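Local coordinates for protein lactococcus lactis MG1363 DpsA (Lactococcus lactis, PDB 1ZS3) that probably binds DNA and protects it under oxidative stress, as a dodecameric member of the Dps family, at residues Y96-T101 with N126-R131. Sequence-based numbering, arbitrary orientation.
Sequences YHKFIT and NMFITR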
loop_
_atom_site.group_PDB
_atom_site.type_symbol
_atom_site.label_atom_id
_atom_site.label_comp_id
_atom_site.label_asym_id
_atom_site.label_seq_id
_atom_site.Cartn_x
_atom_site.Cartn_y
_atom_site.Cartn_z
ATOM N N TYR A 96 -30.961 2.382 -30.692
ATOM C CA TYR A 96 -31.077 1.038 -30.099
ATOM C C TYR A 96 -31.493 1.042 -28.648
ATOM O O TYR A 96 -31.937 0.016 -28.150
ATOM C CB TYR A 96 -29.763 0.256 -30.241
ATOM C CG TYR A 96 -29.369 -0.054 -31.675
ATOM C CD1 TYR A 96 -28.316 0.628 -32.284
ATOM C CD2 TYR A 96 -30.064 -1.018 -32.435
ATOM C CE1 TYR A 96 -27.946 0.380 -33.593
ATOM C CE2 TYR A 96 -29.693 -1.279 -33.757
ATOM C CZ TYR A 96 -28.627 -0.566 -34.320
ATOM O OH TYR A 96 -28.216 -0.766 -35.610
ATOM N N HIS A 97 -31.367 2.193 -27.941
ATOM C CA HIS A 97 -31.827 2.261 -26.537
ATOM C C HIS A 97 -33.339 2.168 -26.405
ATOM O O HIS A 97 -34.054 2.840 -27.110
ATOM C CB HIS A 97 -31.300 3.538 -25.832
ATOM C CG HIS A 97 -32.255 4.707 -25.883
ATOM N ND1 HIS A 97 -32.200 5.715 -26.838
ATOM C CD2 HIS A 97 -33.328 5.009 -25.118
ATOM C CE1 HIS A 97 -33.175 6.605 -26.626
ATOM N NE2 HIS A 97 -33.877 6.187 -25.596
ATOM N N LYS A 98 -33.845 1.275 -25.579
ATOM C CA LYS A 98 -35.287 1.202 -25.368
ATOM C C LYS A 98 -35.634 1.435 -23.892
ATOM O O LYS A 98 -34.849 1.168 -23.007
ATOM C CB LYS A 98 -35.858 -0.136 -25.893
ATOM C CG LYS A 98 -35.222 -0.658 -27.217
ATOM C CD LYS A 98 -36.143 -0.518 -28.462
ATOM C CE LYS A 98 -35.718 0.653 -29.368
ATOM N NZ LYS A 98 -36.029 0.437 -30.830
ATOM N N PHE A 99 -36.848 1.945 -23.661
ATOM C CA PHE A 99 -37.501 2.049 -22.363
ATOM C C PHE A 99 -36.898 3.088 -21.385
ATOM O O PHE A 99 -37.463 3.337 -20.326
ATOM C CB PHE A 99 -37.623 0.672 -21.668
ATOM C CG PHE A 99 -38.628 -0.283 -22.306
ATOM C CD1 PHE A 99 -38.549 -0.637 -23.649
ATOM C CD2 PHE A 99 -39.668 -0.828 -21.549
ATOM C CE1 PHE A 99 -39.469 -1.508 -24.226
ATOM C CE2 PHE A 99 -40.611 -1.718 -22.125
ATOM C CZ PHE A 99 -40.504 -2.052 -23.462
ATOM N N ILE A 100 -35.738 3.636 -21.708
ATOM C CA ILE A 100 -35.034 4.595 -20.858
ATOM C C ILE A 100 -35.063 5.909 -21.589
ATOM O O ILE A 100 -34.758 6.006 -22.770
ATOM C CB ILE A 100 -33.558 4.204 -20.598
ATOM C CG1 ILE A 100 -33.478 3.065 -19.592
ATOM C CG2 ILE A 100 -32.722 5.416 -20.135
ATOM C CD1 ILE A 100 -32.690 1.888 -20.114
ATOM N N THR A 101 -35.415 6.946 -20.851
ATOM C CA THR A 101 -35.774 8.207 -21.474
ATOM C C THR A 101 -35.186 9.394 -20.687
ATOM O O THR A 101 -35.401 9.509 -19.503
ATOM C CB THR A 101 -37.322 8.295 -21.584
ATOM O OG1 THR A 101 -37.817 9.352 -20.794
ATOM C CG2 THR A 101 -38.075 7.014 -21.006
ATOM N N ASN A 126 -33.190 -5.027 -17.553
ATOM C CA ASN A 126 -33.140 -6.490 -17.280
ATOM C C ASN A 126 -33.891 -7.358 -18.273
ATOM O O ASN A 126 -33.495 -8.487 -18.474
ATOM C CB ASN A 126 -33.584 -6.854 -15.853
ATOM C CG ASN A 126 -32.424 -6.740 -14.826
ATOM O OD1 ASN A 126 -31.259 -6.517 -15.188
ATOM N ND2 ASN A 126 -32.752 -6.881 -13.551
ATOM N N MET A 127 -34.974 -6.849 -18.863
ATOM C CA MET A 127 -35.724 -7.600 -19.898
ATOM C C MET A 127 -34.820 -7.985 -21.062
ATOM O O MET A 127 -34.966 -9.081 -21.591
ATOM C CB MET A 127 -36.903 -6.771 -20.458
ATOM C CG MET A 127 -38.141 -6.624 -19.537
ATOM S SD MET A 127 -39.045 -5.063 -19.914
ATOM C CE MET A 127 -39.443 -4.330 -18.146
ATOM N N PHE A 128 -33.893 -7.100 -21.426
ATOM C CA PHE A 128 -32.971 -7.298 -22.531
ATOM C C PHE A 128 -31.710 -8.105 -22.184
ATOM O O PHE A 128 -31.151 -8.771 -23.060
ATOM C CB PHE A 128 -32.549 -5.936 -23.070
ATOM C CG PHE A 128 -33.667 -5.137 -23.664
ATOM C CD1 PHE A 128 -34.634 -4.546 -22.858
ATOM C CD2 PHE A 128 -33.767 -4.983 -25.048
ATOM C CE1 PHE A 128 -35.664 -3.810 -23.414
ATOM C CE2 PHE A 128 -34.795 -4.247 -25.594
ATOM C CZ PHE A 128 -35.743 -3.653 -24.777
ATOM N N ILE A 129 -31.225 -7.958 -20.942
ATOM C CA ILE A 129 -30.016 -8.634 -20.475
ATOM C C ILE A 129 -30.342 -10.102 -20.359
ATOM O O ILE A 129 -29.594 -10.927 -20.844
ATOM C CB ILE A 129 -29.570 -7.978 -19.134
ATOM C CG1 ILE A 129 -28.830 -6.664 -19.425
ATOM C CG2 ILE A 129 -28.740 -8.885 -18.326
ATOM C CD1 ILE A 129 -28.804 -5.641 -18.272
ATOM N N THR A 130 -31.454 -10.372 -19.688
ATOM C CA THR A 130 -32.022 -11.711 -19.550
ATOM C C THR A 130 -31.953 -12.501 -20.854
ATOM O O THR A 130 -31.477 -13.635 -20.877
ATOM C CB THR A 130 -33.454 -11.595 -19.003
ATOM O OG1 THR A 130 -33.408 -11.628 -17.566
ATOM C CG2 THR A 130 -34.326 -12.770 -19.360
ATOM N N ARG A 131 -32.414 -11.873 -21.922
ATOM C CA ARG A 131 -32.459 -12.479 -23.233
ATOM C C ARG A 131 -31.055 -12.675 -23.768
ATOM O O ARG A 131 -30.759 -13.708 -24.342
ATOM C CB ARG A 131 -33.308 -11.622 -24.196
ATOM C CG ARG A 131 -34.818 -11.712 -23.921
ATOM C CD ARG A 131 -35.724 -11.143 -25.040
ATOM N NE ARG A 131 -36.323 -9.854 -24.646
ATOM C CZ ARG A 131 -37.032 -9.053 -25.458
ATOM N NH1 ARG A 131 -37.533 -7.911 -24.973
ATOM N NH2 ARG A 131 -37.225 -9.384 -26.742
#
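An offset edge-to-face aromatic pair, F128 against F99, joins the loop that follows helix 90-96 to helix 111-138, with a Met-aromatic contact from M127 beside it. The edge of F128 is turned toward the face of F99; the ring planes stand at 73° and the centroids lie 6.0 Å apart. The two rings come nearest at CZ of F128 and CD1 of F99, 4.3 Å, with CD1 near the plane of the F128 ring. M127 reaches the same F99 ring with its sulfur, SD being 4.9 Å from the centroid and 35° off the normal, an oblique rather than face-on approach.

In the ferritin-like four-helix bundle of Dps proteins, this loop belongs to the long crossover between helices 55-81 and 111-138, which also carries the short helix 90-96. F99 takes a left-handed backbone conformation, and both its side chain and that of K98 start out toward helix 111-138.

K98, next to F99 in the chain, adds an apolar contact to the same F128 ring. Its aliphatic base crosses F128 at about a right angle, CB lying 3.7 Å and CG 3.9 Å from CZ of F128, while CB also sits in plane at the edge of the F99 ring. Bends at the second and third torsions then carry the amine end away from the helix. With CG of F128 anti to its own carbonyl carbon (chi1 -64°), the ring extends from the helix toward the loop. Helix 27-51 meets both partners: N37 OD1 accepts the backbone N-H of K98 in the loop, and the ring of H33 meets F128 of helix 111-138 edge-to-face.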